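Local coordinates for phage-like element PBSX protein XkdM (Bacillus subtilis, PDB 2GUJ) that is of unknown function but probably forms the tail tube of the phage-like PBSX particle, at residues N7-K12 with F29-E34; R45-H50 with E135-P140; T87-L92 with T101-L106; V109-A114 with E128-T133. One frame throughout, in Å; residues are numbered along the deposited sequence.

Interaction 1 (N7-K12 with F29-E34); sequences NTISGK and FEANVE
The F29 ring lies along the backbone of the neighbouring strand, with G11 N over one face, 3.4 Å from CE2. S10 CA stands above the ring plane too, offset toward the rim, and I9 O comes in obliquely. A second flat group, the amide of N7, has CG anti to its backbone N, and its ND2 meets V33 CG2 at 3.3 Å, the two side chains crossing at about a right angle.

Between these ends runs an antiparallel pairing of strand 9-11 with the end of the long strand 21-33, part of the antiparallel sheet of this phage tail tube protein family member. A31 N donates to I9 O (2.6 Å), nearly along the C=O axis. G11 N reaches F29 O at 3.2 Å from above the carbonyl plane. A31 O takes two weak bonds, one from I9 N and one from T8 OG1 (3.3 Å), the latter set up by OG1 being anti to the backbone N.

I9 and A31 share one face of the sheet: I9 CG2 rests on A31 CB at 3.5 Å, while I9 also packs on V104 and A31 on F134. On the other face S10 CB sits against E30 CB (3.5 Å), and the extended E30 chain crosses T8 obliquely, bringing CG to T8 OG1 at 3.5 Å. S10 OG is hydrogen-bonded to D93 OD1.

Interaction 2 (R45-H50 with E135-P140); sequences RRMTGH and EDFDVP
Here the short helix 44-47 is brought against strand 136-138, which pairs antiparallel with strand 103-109 in the sheet of this phage tail tube family protein. Side chains make most of the contact, in a charged part and an apolar part.

The charged part is a salt bridge from R46 to D136. R46 leaves its backbone with CG anti to N and bends at chi2 (43°), so the guanidinium comes down on D136, whose own CG is also anti to its backbone N. NH2 is modelled 2.4 Å from D136 OD2, very short and not to be taken literally because NH2 is crowded in the model. R46 NH1 makes a weak bond to the same oxygen at 2.8 Å. The guanidinium and carboxylate planes stand 89° apart, so this is not a flat, two-pronged pairing: D136 OD1 lies over a guanidinium face. F137 O lies over that group's centre, 3.3 Å above its plane. D138 OD2 is 4.5 Å from R46 NH2, a second negative charge that may add to the attraction, though it is hydrogen-bonded to Y107 OH.

The apolar part gathers at the far end of the F137 ring. R46 CG approaches CE2 obliquely at 3.4 Å, with R46 CB close behind. Selenomethionine M47 comes in at the ring edge, its CG lying near the ring plane, 3.5 Å from F137 CZ.

Interaction 3 (T87-L92 with T101-L106); sequences TLQAVL and TERVTL
Q89 holds CG anti to its backbone N and runs out extended, whereas R103, also anti at chi1, bends at chi2 (127°) and again at chi3, so that its end swings back across the neighbouring strand to the Q89 amide. R103 NE then donates to Q89 OE1 at 2.6 Å, a weak bond because the N-H is badly bent (118°). The amide and guanidinium planes are turned 74° apart, and Q89 NE2 lies over a guanidinium face. Beside them T105 CG2 touches Q89 CG at 3.5 Å.

The backbones beneath form a beta hairpin, strands 86-92 and 103-109, in regular antiparallel register. A90 and V104 are a hydrogen-bonded pair: A90 N sits nearly on the C=O axis of V104, 2.9 Å from its O, while V104 N returns to A90 O at 2.8 Å from above the carbonyl plane. L106 N bonds to L88 O at 2.8 Å, with a weak return bond from L88 N. At the other end L92 N donates to E102 O, 2.9 Å away.

The face carrying L88, A90, V104 and L106 looks toward strand 21-33, where I26 meets L88. L88 and L106 lie side by side pointing the same way, their CD2 atoms 4.1 Å apart, and L92 crosses V104 obliquely. E102 holds a salt bridge with R99. That face is wholly aliphatic and buried, while the other mixes polar Q89, R103 and T105 with V91; there the side-chain oxygen OE1 of Q89 probably helps steady the R103 charge, which also has a long, weak ion pair with E141.

Interaction 4 (V109-A114 with E128-T133); sequences VNFDSA and EEVPFT
Two phenylalanines, F111 and F132, form the apolar centre. Their side chains lie side by side pointing the same way, with ring centroids 5.6 Å apart and planes at 71°, an oblique meeting in which the CD2-CE2 side of F111 presses on the CB of F132. F132 puts its CG between the backbone N and the carbonyl carbon (chi1 73°), the crowded position, and its ring stays beside F111 CE2, which is 3.8 Å from F132 CD2. V109 crosses the F132 side chain obliquely, its CB 4.0 Å from F132 CD1, and V130 CG1 approaches F111 CD2 obliquely at 4.1 Å.

Outward from these carbons comes the backbone. P131 O sits at the edge of the F111 ring, near its plane, 3.3 Å from CD2, and also takes a weak hydrogen bond from K115 NZ. One hydrogen bond ties the main chains together: T133 N donates to N110 O at 3.1 Å (N-H...O 146°), arriving well above the carbonyl plane and not on a lone pair. The same oxygen is approached by F132 CA at 3.4 Å as a C-H...O contact, so N110 O meets the last residue of strand 129-132 and the one after it.

The chain leaves the sheet here: after F111, D112 occupies the N-cap position of helix 113-117, and S113 OG is hydrogen-bonded to D83 and S82. F111 is packed between strand and helix, meeting F86 edge-to-face, F63 obliquely and I116 of that helix, while strand 129-132 continues the sheet beside strand 57-63.

In the fold
Along the chain interaction 1 closes first. Interaction 2 then opens and closes last, enclosing interaction 3 and, after it, interaction 4. All four reach the same antiparallel sheet. Interactions 1, 2 and 3 cluster, with centres 11 to 12 Å apart: F137 packs on I9 and V33, F29 on A90 and L106, and D138 O is probably bonded to T105 N. Interaction 4 lies about 17 Å from interaction 3 and 22 Å from interaction 2 between centres, yet V109 touches T87 and L88. Interactions 1 and 3 pair strands, interaction 2 sets helix 44-47 against the sheet, and interaction 4 ties the chain leading into helix 113-117 to strand 129-132, consistent with a barrel-like tail tube subunit.

Interaction 1 (N7-K12 with F29-E34)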
loop_
_atom_site.group_PDB
_atom_site.type_symbol
_atom_site.label_atom_id
_atom_site.label_comp_id
_atom_site.label_asym_id
_atom_site.label_seq_id
_atom_site.Cartn_x
_atom_site.Cartn_y
_atom_site.Cartn_z
ATOM N N ASN B 7 6.085 0.183 -11.895
ATOM C CA ASN B 7 7.379 -0.389 -11.508
ATOM C C ASN B 7 7.085 -1.475 -10.476
ATOM O O ASN B 7 7.900 -1.775 -9.605
ATOM C CB ASN B 7 8.258 0.697 -10.876
ATOM C CG ASN B 7 9.715 0.285 -10.774
ATOM O OD1 ASN B 7 10.532 1.009 -10.211
ATOM N ND2 ASN B 7 10.050 -0.880 -11.324
ATOM N N THR B 8 5.903 -2.064 -10.604
ATOM C CA THR B 8 5.418 -3.091 -9.695
ATOM C C THR B 8 5.979 -4.482 -10.012
ATOM O O THR B 8 6.766 -4.644 -10.948
ATOM C CB THR B 8 3.880 -3.092 -9.737
ATOM O OG1 THR B 8 3.358 -3.977 -8.744
ATOM C CG2 THR B 8 3.392 -3.512 -11.118
ATOM N N ILE B 9 5.570 -5.473 -9.223
ATOM C CA ILE B 9 6.024 -6.856 -9.364
ATOM C C ILE B 9 5.137 -7.716 -8.486
ATOM O O ILE B 9 4.963 -7.414 -7.302
ATOM C CB ILE B 9 7.439 -7.054 -8.820
ATOM C CG1 ILE B 9 7.793 -8.549 -8.814
ATOM C CG2 ILE B 9 7.511 -6.512 -7.415
ATOM C CD1 ILE B 9 9.141 -8.871 -8.207
ATOM N N SER B 10 4.596 -8.795 -9.036
ATOM C CA SER B 10 3.737 -9.652 -8.243
ATOM C C SER B 10 3.759 -11.079 -8.751
ATOM O O SER B 10 4.110 -11.333 -9.898
ATOM C CB SER B 10 2.316 -9.135 -8.290
ATOM O OG SER B 10 1.639 -9.774 -9.343
ATOM N N GLY B 11 3.367 -12.009 -7.892
ATOM C CA GLY B 11 3.352 -13.397 -8.293
ATOM C C GLY B 11 2.338 -14.256 -7.559
ATOM O O GLY B 11 2.053 -14.046 -6.381
ATOM N N LYS B 12 1.790 -15.231 -8.272
ATOM C CA LYS B 12 0.811 -16.155 -7.711
ATOM C C LYS B 12 1.455 -17.061 -6.658
ATOM O O LYS B 12 2.654 -16.977 -6.396
ATOM C CB LYS B 12 0.220 -17.016 -8.831
ATOM C CG LYS B 12 -1.122 -16.545 -9.408
ATOM C CD LYS B 12 -2.285 -17.241 -8.691
ATOM C CE LYS B 12 -3.577 -17.242 -9.496
ATOM N NZ LYS B 12 -4.589 -18.091 -8.820
ATOM N N PHE B 29 0.527 -12.037 -3.895
ATOM C CA PHE B 29 1.402 -11.068 -3.258
ATOM C C PHE B 29 1.839 -10.115 -4.355
ATOM O O PHE B 29 1.926 -10.507 -5.518
ATOM C CB PHE B 29 2.609 -11.777 -2.639
ATOM C CG PHE B 29 3.811 -11.828 -3.524
ATOM C CD1 PHE B 29 4.664 -10.738 -3.611
ATOM C CD2 PHE B 29 4.060 -12.943 -4.319
ATOM C CE1 PHE B 29 5.747 -10.752 -4.485
ATOM C CE2 PHE B 29 5.141 -12.968 -5.194
ATOM C CZ PHE B 29 5.987 -11.866 -5.283
ATOM N N GLU B 30 2.095 -8.864 -3.994
ATOM C CA GLU B 30 2.526 -7.873 -4.975
ATOM C C GLU B 30 3.457 -6.857 -4.322
ATOM O O GLU B 30 3.043 -6.101 -3.447
ATOM C CB GLU B 30 1.312 -7.154 -5.565
ATOM C CG GLU B 30 1.659 -6.085 -6.603
ATOM C CD GLU B 30 0.459 -5.226 -6.987
ATOM O OE1 GLU B 30 -0.047 -4.477 -6.115
ATOM O OE2 GLU B 30 0.019 -5.293 -8.161
ATOM N N ALA B 31 4.713 -6.837 -4.758
ATOM C CA ALA B 31 5.697 -5.927 -4.192
ATOM C C ALA B 31 5.907 -4.700 -5.048
ATOM O O ALA B 31 5.186 -4.485 -6.010
ATOM C CB ALA B 31 7.018 -6.653 -3.985
ATOM N N ASN B 32 6.932 -3.925 -4.710
ATOM C CA ASN B 32 7.246 -2.683 -5.414
ATOM C C ASN B 32 8.707 -2.239 -5.326
ATOM O O ASN B 32 9.051 -1.477 -4.418
ATOM C CB ASN B 32 6.395 -1.552 -4.838
ATOM C CG ASN B 32 5.034 -1.463 -5.471
ATOM O OD1 ASN B 32 4.914 -1.153 -6.657
ATOM N ND2 ASN B 32 3.991 -1.720 -4.686
ATOM N N VAL B 33 9.575 -2.663 -6.241
ATOM C CA VAL B 33 10.957 -2.190 -6.141
ATOM C C VAL B 33 10.968 -0.667 -6.045
ATOM O O VAL B 33 10.386 0.014 -6.881
ATOM C CB VAL B 33 11.804 -2.602 -7.349
ATOM C CG1 VAL B 33 12.344 -4.006 -7.146
ATOM C CG2 VAL B 33 10.972 -2.540 -8.614
ATOM N N GLU B 34 11.613 -0.133 -5.014
ATOM C CA GLU B 34 11.672 1.308 -4.839
ATOM C C GLU B 34 12.672 1.948 -5.777
ATOM O O GLU B 34 13.834 1.541 -5.824
ATOM C CB GLU B 34 12.062 1.673 -3.419
ATOM C CG GLU B 34 12.272 3.167 -3.241
ATOM C CD GLU B 34 13.155 3.480 -2.057
ATOM O OE1 GLU B 34 14.375 3.201 -2.146
ATOM O OE2 GLU B 34 12.629 3.996 -1.043
#

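Interaction 2 (R45-H50 with E135-P140)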
loop_
_atom_site.group_PDB
_atom_site.type_symbol
_atom_site.label_atom_id
_atom_site.label_comp_id
_atom_site.label_asym_id
_atom_site.label_seq_id
_atom_site.Cartn_x
_atom_site.Cartn_y
_atom_site.Cartn_z
ATOM N N ARG B 45 17.029 -3.928 -14.757
ATOM C CA ARG B 45 18.267 -4.695 -14.705
ATOM C C ARG B 45 18.550 -5.412 -13.392
ATOM O O ARG B 45 19.461 -5.062 -12.650
ATOM C CB ARG B 45 19.445 -3.797 -15.086
ATOM C CG ARG B 45 19.432 -2.462 -14.416
ATOM C CD ARG B 45 20.562 -1.572 -14.895
ATOM N NE ARG B 45 20.624 -0.394 -14.043
ATOM C CZ ARG B 45 20.737 -0.455 -12.721
ATOM N NH1 ARG B 45 20.810 -1.638 -12.118
ATOM N NH2 ARG B 45 20.744 0.658 -12.002
ATOM N N ARG B 46 17.754 -6.435 -13.126
ATOM C CA ARG B 46 17.903 -7.255 -11.935
ATOM C C ARG B 46 17.248 -8.551 -12.373
ATOM O O ARG B 46 17.727 -9.645 -12.073
ATOM C CB ARG B 46 17.177 -6.630 -10.731
ATOM C CG ARG B 46 17.384 -7.373 -9.403
ATOM C CD ARG B 46 18.830 -7.786 -9.206
ATOM N NE ARG B 46 19.054 -8.731 -8.102
ATOM C CZ ARG B 46 19.100 -8.403 -6.811
ATOM N NH1 ARG B 46 18.921 -7.148 -6.421
ATOM N NH2 ARG B 46 19.389 -9.323 -5.903
HETATM N N MSE B 47 16.156 -8.410 -13.112
HETATM C CA MSE B 47 15.452 -9.561 -13.650
HETATM C C MSE B 47 16.369 -10.088 -14.739
HETATM O O MSE B 47 16.579 -11.290 -14.884
HETATM C CB MSE B 47 14.140 -9.141 -14.304
HETATM C CG MSE B 47 13.248 -8.276 -13.455
HETATM SE SE MSE B 47 11.432 -8.510 -14.004
HETATM C CE MSE B 47 10.825 -6.674 -14.064
ATOM N N THR B 48 16.896 -9.154 -15.519
ATOM C CA THR B 48 17.789 -9.477 -16.613
ATOM C C THR B 48 19.077 -8.685 -16.450
ATOM O O THR B 48 19.297 -7.691 -17.149
ATOM C CB THR B 48 17.142 -9.140 -17.987
ATOM O OG1 THR B 48 18.165 -8.960 -18.974
ATOM C CG2 THR B 48 16.302 -7.868 -17.898
ATOM N N GLY B 49 19.920 -9.103 -15.510
ATOM C CA GLY B 49 21.176 -8.399 -15.327
ATOM C C GLY B 49 21.820 -8.364 -13.958
ATOM O O GLY B 49 21.178 -8.619 -12.941
ATOM N N HIS B 50 23.112 -8.036 -13.964
ATOM C CA HIS B 50 23.932 -7.918 -12.760
ATOM C C HIS B 50 23.807 -6.490 -12.265
ATOM O O HIS B 50 24.075 -5.544 -13.005
ATOM C CB HIS B 50 25.409 -8.199 -13.084
ATOM C CG HIS B 50 26.361 -7.843 -11.975
ATOM N ND1 HIS B 50 27.707 -7.633 -12.193
ATOM C CD2 HIS B 50 26.168 -7.684 -10.643
ATOM C CE1 HIS B 50 28.301 -7.360 -11.043
ATOM N NE2 HIS B 50 27.389 -7.385 -10.088
ATOM N N GLU B 135 14.206 -6.733 1.099
ATOM C CA GLU B 135 15.409 -5.927 0.918
ATOM C C GLU B 135 16.070 -6.243 -0.408
ATOM O O GLU B 135 17.101 -5.670 -0.745
ATOM C CB GLU B 135 16.403 -6.182 2.054
ATOM C CG GLU B 135 16.560 -5.035 3.020
ATOM C CD GLU B 135 15.226 -4.557 3.567
ATOM O OE1 GLU B 135 14.572 -3.734 2.880
ATOM O OE2 GLU B 135 14.834 -5.004 4.678
ATOM N N ASP B 136 15.483 -7.172 -1.149
ATOM C CA ASP B 136 16.014 -7.546 -2.449
ATOM C C ASP B 136 15.075 -8.566 -3.079
ATOM O O ASP B 136 14.450 -9.358 -2.374
ATOM C CB ASP B 136 17.412 -8.135 -2.308
ATOM C CG ASP B 136 18.054 -8.383 -3.637
ATOM O OD1 ASP B 136 17.333 -8.828 -4.545
ATOM O OD2 ASP B 136 19.267 -8.147 -3.790
ATOM N N PHE B 137 14.975 -8.535 -4.402
ATOM C CA PHE B 137 14.101 -9.431 -5.135
ATOM C C PHE B 137 14.909 -10.182 -6.177
ATOM O O PHE B 137 16.039 -9.804 -6.460
ATOM C CB PHE B 137 12.997 -8.615 -5.787
ATOM C CG PHE B 137 13.205 -8.351 -7.241
ATOM C CD1 PHE B 137 12.671 -9.214 -8.186
ATOM C CD2 PHE B 137 13.901 -7.231 -7.671
ATOM C CE1 PHE B 137 12.812 -8.967 -9.542
ATOM C CE2 PHE B 137 14.051 -6.975 -9.025
ATOM C CZ PHE B 137 13.502 -7.849 -9.963
ATOM N N ASP B 138 14.333 -11.224 -6.772
ATOM C CA ASP B 138 15.092 -12.024 -7.729
ATOM C C ASP B 138 14.213 -12.950 -8.591
ATOM O O ASP B 138 13.130 -13.357 -8.179
ATOM C CB ASP B 138 16.094 -12.871 -6.932
ATOM C CG ASP B 138 17.167 -13.483 -7.788
ATOM O OD1 ASP B 138 16.837 -14.012 -8.871
ATOM O OD2 ASP B 138 18.340 -13.446 -7.356
ATOM N N VAL B 139 14.692 -13.301 -9.778
ATOM C CA VAL B 139 13.960 -14.195 -10.666
ATOM C C VAL B 139 15.008 -15.150 -11.205
ATOM O O VAL B 139 15.335 -15.125 -12.384
ATOM C CB VAL B 139 13.330 -13.420 -11.824
ATOM C CG1 VAL B 139 12.542 -14.356 -12.707
ATOM C CG2 VAL B 139 12.449 -12.309 -11.273
ATOM N N PRO B 140 15.530 -16.018 -10.337
ATOM C CA PRO B 140 16.561 -17.026 -10.587
ATOM C C PRO B 140 16.366 -18.108 -11.632
ATOM O O PRO B 140 17.245 -18.321 -12.461
ATOM C CB PRO B 140 16.767 -17.632 -9.212
ATOM C CG PRO B 140 15.374 -17.667 -8.696
ATOM C CD PRO B 140 14.892 -16.266 -9.032
#

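Interaction 3 (T87-L92 with T101-L106)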
loop_
_atom_site.group_PDB
_atom_site.type_symbol
_atom_site.label_atom_id
_atom_site.label_comp_id
_atom_site.label_asym_id
_atom_site.label_seq_id
_atom_site.Cartn_x
_atom_site.Cartn_y
_atom_site.Cartn_z
ATOM N N THR B 87 12.177 -15.530 3.747
ATOM C CA THR B 87 12.498 -15.474 2.329
ATOM C C THR B 87 11.276 -15.978 1.579
ATOM O O THR B 87 10.951 -17.165 1.638
ATOM C CB THR B 87 13.686 -16.367 2.003
ATOM O OG1 THR B 87 14.882 -15.716 2.445
ATOM C CG2 THR B 87 13.754 -16.667 0.500
ATOM N N LEU B 88 10.605 -15.077 0.871
ATOM C CA LEU B 88 9.396 -15.435 0.146
ATOM C C LEU B 88 9.692 -15.895 -1.276
ATOM O O LEU B 88 10.063 -15.093 -2.138
ATOM C CB LEU B 88 8.423 -14.243 0.150
ATOM C CG LEU B 88 7.067 -14.585 -0.477
ATOM C CD1 LEU B 88 6.022 -13.506 -0.194
ATOM C CD2 LEU B 88 7.259 -14.771 -1.975
ATOM N N GLN B 89 9.485 -17.179 -1.537
ATOM C CA GLN B 89 9.773 -17.705 -2.866
ATOM C C GLN B 89 8.531 -18.195 -3.612
ATOM O O GLN B 89 8.098 -19.330 -3.434
ATOM C CB GLN B 89 10.803 -18.826 -2.761
ATOM C CG GLN B 89 11.461 -19.141 -4.077
ATOM C CD GLN B 89 12.622 -20.093 -3.925
ATOM O OE1 GLN B 89 13.245 -20.495 -4.914
ATOM N NE2 GLN B 89 12.925 -20.462 -2.682
ATOM N N ALA B 90 7.980 -17.332 -4.463
ATOM C CA ALA B 90 6.770 -17.652 -5.213
ATOM C C ALA B 90 6.981 -17.813 -6.705
ATOM O O ALA B 90 8.111 -17.840 -7.200
ATOM C CB ALA B 90 5.705 -16.573 -4.968
ATOM N N VAL B 91 5.854 -17.909 -7.407
ATOM C CA VAL B 91 5.835 -18.058 -8.855
ATOM C C VAL B 91 5.407 -16.753 -9.522
ATOM O O VAL B 91 4.303 -16.267 -9.296
ATOM C CB VAL B 91 4.847 -19.156 -9.301
ATOM C CG1 VAL B 91 4.628 -19.056 -10.800
ATOM C CG2 VAL B 91 5.378 -20.536 -8.931
ATOM N N LEU B 92 6.268 -16.203 -10.368
ATOM C CA LEU B 92 5.961 -14.948 -11.039
ATOM C C LEU B 92 4.675 -14.988 -11.856
ATOM O O LEU B 92 4.362 -15.998 -12.483
ATOM C CB LEU B 92 7.122 -14.544 -11.938
ATOM C CG LEU B 92 7.061 -13.094 -12.403
ATOM C CD1 LEU B 92 6.790 -12.158 -11.236
ATOM C CD2 LEU B 92 8.369 -12.755 -13.067
ATOM N N THR B 101 7.498 -18.378 -17.590
ATOM C CA THR B 101 7.151 -18.313 -16.163
ATOM C C THR B 101 8.293 -18.781 -15.255
ATOM O O THR B 101 8.676 -19.953 -15.249
ATOM C CB THR B 101 5.890 -19.129 -15.845
ATOM O OG1 THR B 101 4.767 -18.520 -16.488
ATOM C CG2 THR B 101 5.634 -19.150 -14.345
ATOM N N GLU B 102 8.815 -17.837 -14.477
ATOM C CA GLU B 102 9.937 -18.093 -13.585
ATOM C C GLU B 102 9.599 -17.875 -12.106
ATOM O O GLU B 102 8.582 -17.267 -11.762
ATOM C CB GLU B 102 11.109 -17.176 -13.970
ATOM C CG GLU B 102 11.404 -17.063 -15.473
ATOM C CD GLU B 102 11.300 -15.629 -15.983
ATOM O OE1 GLU B 102 10.165 -15.108 -16.035
ATOM O OE2 GLU B 102 12.347 -15.024 -16.309
ATOM N N ARG B 103 10.469 -18.379 -11.234
ATOM C CA ARG B 103 10.294 -18.233 -9.795
ATOM C C ARG B 103 10.844 -16.891 -9.351
ATOM O O ARG B 103 11.853 -16.412 -9.863
ATOM C CB ARG B 103 11.031 -19.343 -9.043
ATOM C CG ARG B 103 10.879 -19.244 -7.528
ATOM C CD ARG B 103 10.388 -20.556 -6.936
ATOM N NE ARG B 103 11.474 -21.433 -6.510
ATOM C CZ ARG B 103 11.289 -22.670 -6.071
ATOM N NH1 ARG B 103 10.064 -23.177 -6.012
ATOM N NH2 ARG B 103 12.323 -23.389 -5.660
ATOM N N VAL B 104 10.177 -16.297 -8.377
ATOM C CA VAL B 104 10.587 -15.015 -7.843
ATOM C C VAL B 104 10.863 -15.195 -6.374
ATOM O O VAL B 104 10.032 -15.744 -5.654
ATOM C CB VAL B 104 9.462 -14.006 -7.945
ATOM C CG1 VAL B 104 9.988 -12.614 -7.712
ATOM C CG2 VAL B 104 8.799 -14.133 -9.282
ATOM N N THR B 105 12.022 -14.765 -5.911
ATOM C CA THR B 105 12.267 -14.866 -4.491
ATOM C C THR B 105 12.362 -13.429 -4.007
ATOM O O THR B 105 12.700 -12.533 -4.780
ATOM C CB THR B 105 13.565 -15.598 -4.184
ATOM O OG1 THR B 105 14.652 -14.674 -4.250
ATOM C CG2 THR B 105 13.786 -16.740 -5.178
ATOM N N LEU B 106 12.022 -13.196 -2.746
ATOM C CA LEU B 106 12.100 -11.856 -2.176
ATOM C C LEU B 106 12.963 -11.961 -0.956
ATOM O O LEU B 106 12.494 -12.330 0.124
ATOM C CB LEU B 106 10.724 -11.332 -1.774
ATOM C CG LEU B 106 9.902 -10.753 -2.925
ATOM C CD1 LEU B 106 10.732 -9.713 -3.668
ATOM C CD2 LEU B 106 9.502 -11.851 -3.867
#

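Interaction 4 (V109-A114 with E128-T133)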
loop_
_atom_site.group_PDB
_atom_site.type_symbol
_atom_site.label_atom_id
_atom_site.label_comp_id
_atom_site.label_asym_id
_atom_site.label_seq_id
_atom_site.Cartn_x
_atom_site.Cartn_y
_atom_site.Cartn_z
ATOM N N VAL B 109 12.121 -10.418 3.046
ATOM C CA VAL B 109 10.791 -9.838 3.147
ATOM C C VAL B 109 10.643 -9.793 4.663
ATOM O O VAL B 109 11.207 -10.641 5.353
ATOM C CB VAL B 109 9.698 -10.768 2.566
ATOM C CG1 VAL B 109 10.330 -12.051 2.048
ATOM C CG2 VAL B 109 8.646 -11.078 3.638
ATOM N N ASN B 110 9.891 -8.833 5.189
ATOM C CA ASN B 110 9.750 -8.740 6.638
ATOM C C ASN B 110 8.516 -8.005 7.132
ATOM O O ASN B 110 8.385 -6.805 6.923
ATOM C CB ASN B 110 11.003 -8.074 7.191
ATOM C CG ASN B 110 10.834 -7.592 8.621
ATOM O OD1 ASN B 110 10.006 -8.114 9.371
ATOM N ND2 ASN B 110 11.638 -6.605 9.015
ATOM N N PHE B 111 7.614 -8.727 7.793
ATOM C CA PHE B 111 6.397 -8.118 8.338
ATOM C C PHE B 111 6.558 -7.802 9.812
ATOM O O PHE B 111 7.609 -8.029 10.403
ATOM C CB PHE B 111 5.190 -9.046 8.253
ATOM C CG PHE B 111 5.273 -10.054 7.170
ATOM C CD1 PHE B 111 6.102 -11.167 7.294
ATOM C CD2 PHE B 111 4.514 -9.895 6.016
ATOM C CE1 PHE B 111 6.174 -12.116 6.274
ATOM C CE2 PHE B 111 4.567 -10.823 4.988
ATOM C CZ PHE B 111 5.398 -11.943 5.108
ATOM N N ASP B 112 5.488 -7.282 10.400
ATOM C CA ASP B 112 5.469 -6.976 11.821
ATOM C C ASP B 112 4.897 -8.241 12.458
ATOM O O ASP B 112 3.797 -8.685 12.118
ATOM C CB ASP B 112 4.571 -5.759 12.092
ATOM C CG ASP B 112 4.497 -5.389 13.575
ATOM O OD1 ASP B 112 5.544 -5.130 14.209
ATOM O OD2 ASP B 112 3.376 -5.347 14.118
ATOM N N SER B 113 5.668 -8.830 13.361
ATOM C CA SER B 113 5.268 -10.055 14.039
ATOM C C SER B 113 3.806 -10.025 14.443
ATOM O O SER B 113 2.992 -10.793 13.932
ATOM C CB SER B 113 6.126 -10.239 15.277
ATOM O OG SER B 113 7.486 -10.094 14.941
ATOM N N ALA B 114 3.501 -9.130 15.378
ATOM C CA ALA B 114 2.154 -8.952 15.896
ATOM C C ALA B 114 1.132 -9.051 14.781
ATOM O O ALA B 114 0.167 -9.821 14.866
ATOM C CB ALA B 114 2.033 -7.598 16.574
ATOM N N GLU B 128 -6.586 -9.330 5.662
ATOM C CA GLU B 128 -5.653 -10.360 5.205
ATOM C C GLU B 128 -4.453 -9.817 4.442
ATOM O O GLU B 128 -3.427 -10.488 4.332
ATOM C CB GLU B 128 -6.368 -11.383 4.324
ATOM C CG GLU B 128 -7.521 -12.063 5.000
ATOM C CD GLU B 128 -7.739 -13.459 4.472
ATOM O OE1 GLU B 128 -7.913 -13.624 3.248
ATOM O OE2 GLU B 128 -7.731 -14.399 5.287
ATOM N N GLU B 129 -4.580 -8.613 3.899
ATOM C CA GLU B 129 -3.476 -8.022 3.155
ATOM C C GLU B 129 -2.441 -7.509 4.118
ATOM O O GLU B 129 -2.611 -6.451 4.715
ATOM C CB GLU B 129 -3.962 -6.871 2.276
ATOM C CG GLU B 129 -4.762 -7.328 1.073
ATOM C CD GLU B 129 -5.101 -6.196 0.151
ATOM O OE1 GLU B 129 -4.170 -5.629 -0.458
ATOM O OE2 GLU B 129 -6.297 -5.868 0.041
ATOM N N VAL B 130 -1.357 -8.248 4.261
ATOM C CA VAL B 130 -0.348 -7.804 5.184
ATOM C C VAL B 130 0.801 -7.121 4.500
ATOM O O VAL B 130 1.249 -7.552 3.440
ATOM C CB VAL B 130 0.186 -8.947 5.999
ATOM C CG1 VAL B 130 0.932 -8.400 7.198
ATOM C CG2 VAL B 130 -0.967 -9.840 6.412
ATOM N N PRO B 131 1.272 -6.015 5.092
ATOM C CA PRO B 131 2.393 -5.239 4.546
ATOM C C PRO B 131 3.691 -5.933 4.897
ATOM O O PRO B 131 3.725 -6.732 5.827
ATOM C CB PRO B 131 2.260 -3.887 5.249
ATOM C CG PRO B 131 0.771 -3.818 5.597
ATOM C CD PRO B 131 0.526 -5.223 6.088
ATOM N N PHE B 132 4.754 -5.649 4.161
ATOM C CA PHE B 132 6.034 -6.270 4.464
ATOM C C PHE B 132 7.089 -5.540 3.684
ATOM O O PHE B 132 6.757 -4.796 2.771
ATOM C CB PHE B 132 6.004 -7.758 4.104
ATOM C CG PHE B 132 6.027 -8.032 2.630
ATOM C CD1 PHE B 132 7.180 -7.800 1.884
ATOM C CD2 PHE B 132 4.899 -8.532 1.983
ATOM C CE1 PHE B 132 7.213 -8.054 0.518
ATOM C CE2 PHE B 132 4.924 -8.791 0.607
ATOM C CZ PHE B 132 6.086 -8.552 -0.126
ATOM N N THR B 133 8.355 -5.723 4.019
ATOM C CA THR B 133 9.360 -4.999 3.265
ATOM C C THR B 133 10.594 -5.814 2.974
ATOM O O THR B 133 11.463 -5.996 3.834
ATOM C CB THR B 133 9.804 -3.704 3.971
ATOM O OG1 THR B 133 10.609 -4.035 5.112
ATOM C CG2 THR B 133 8.596 -2.900 4.417
#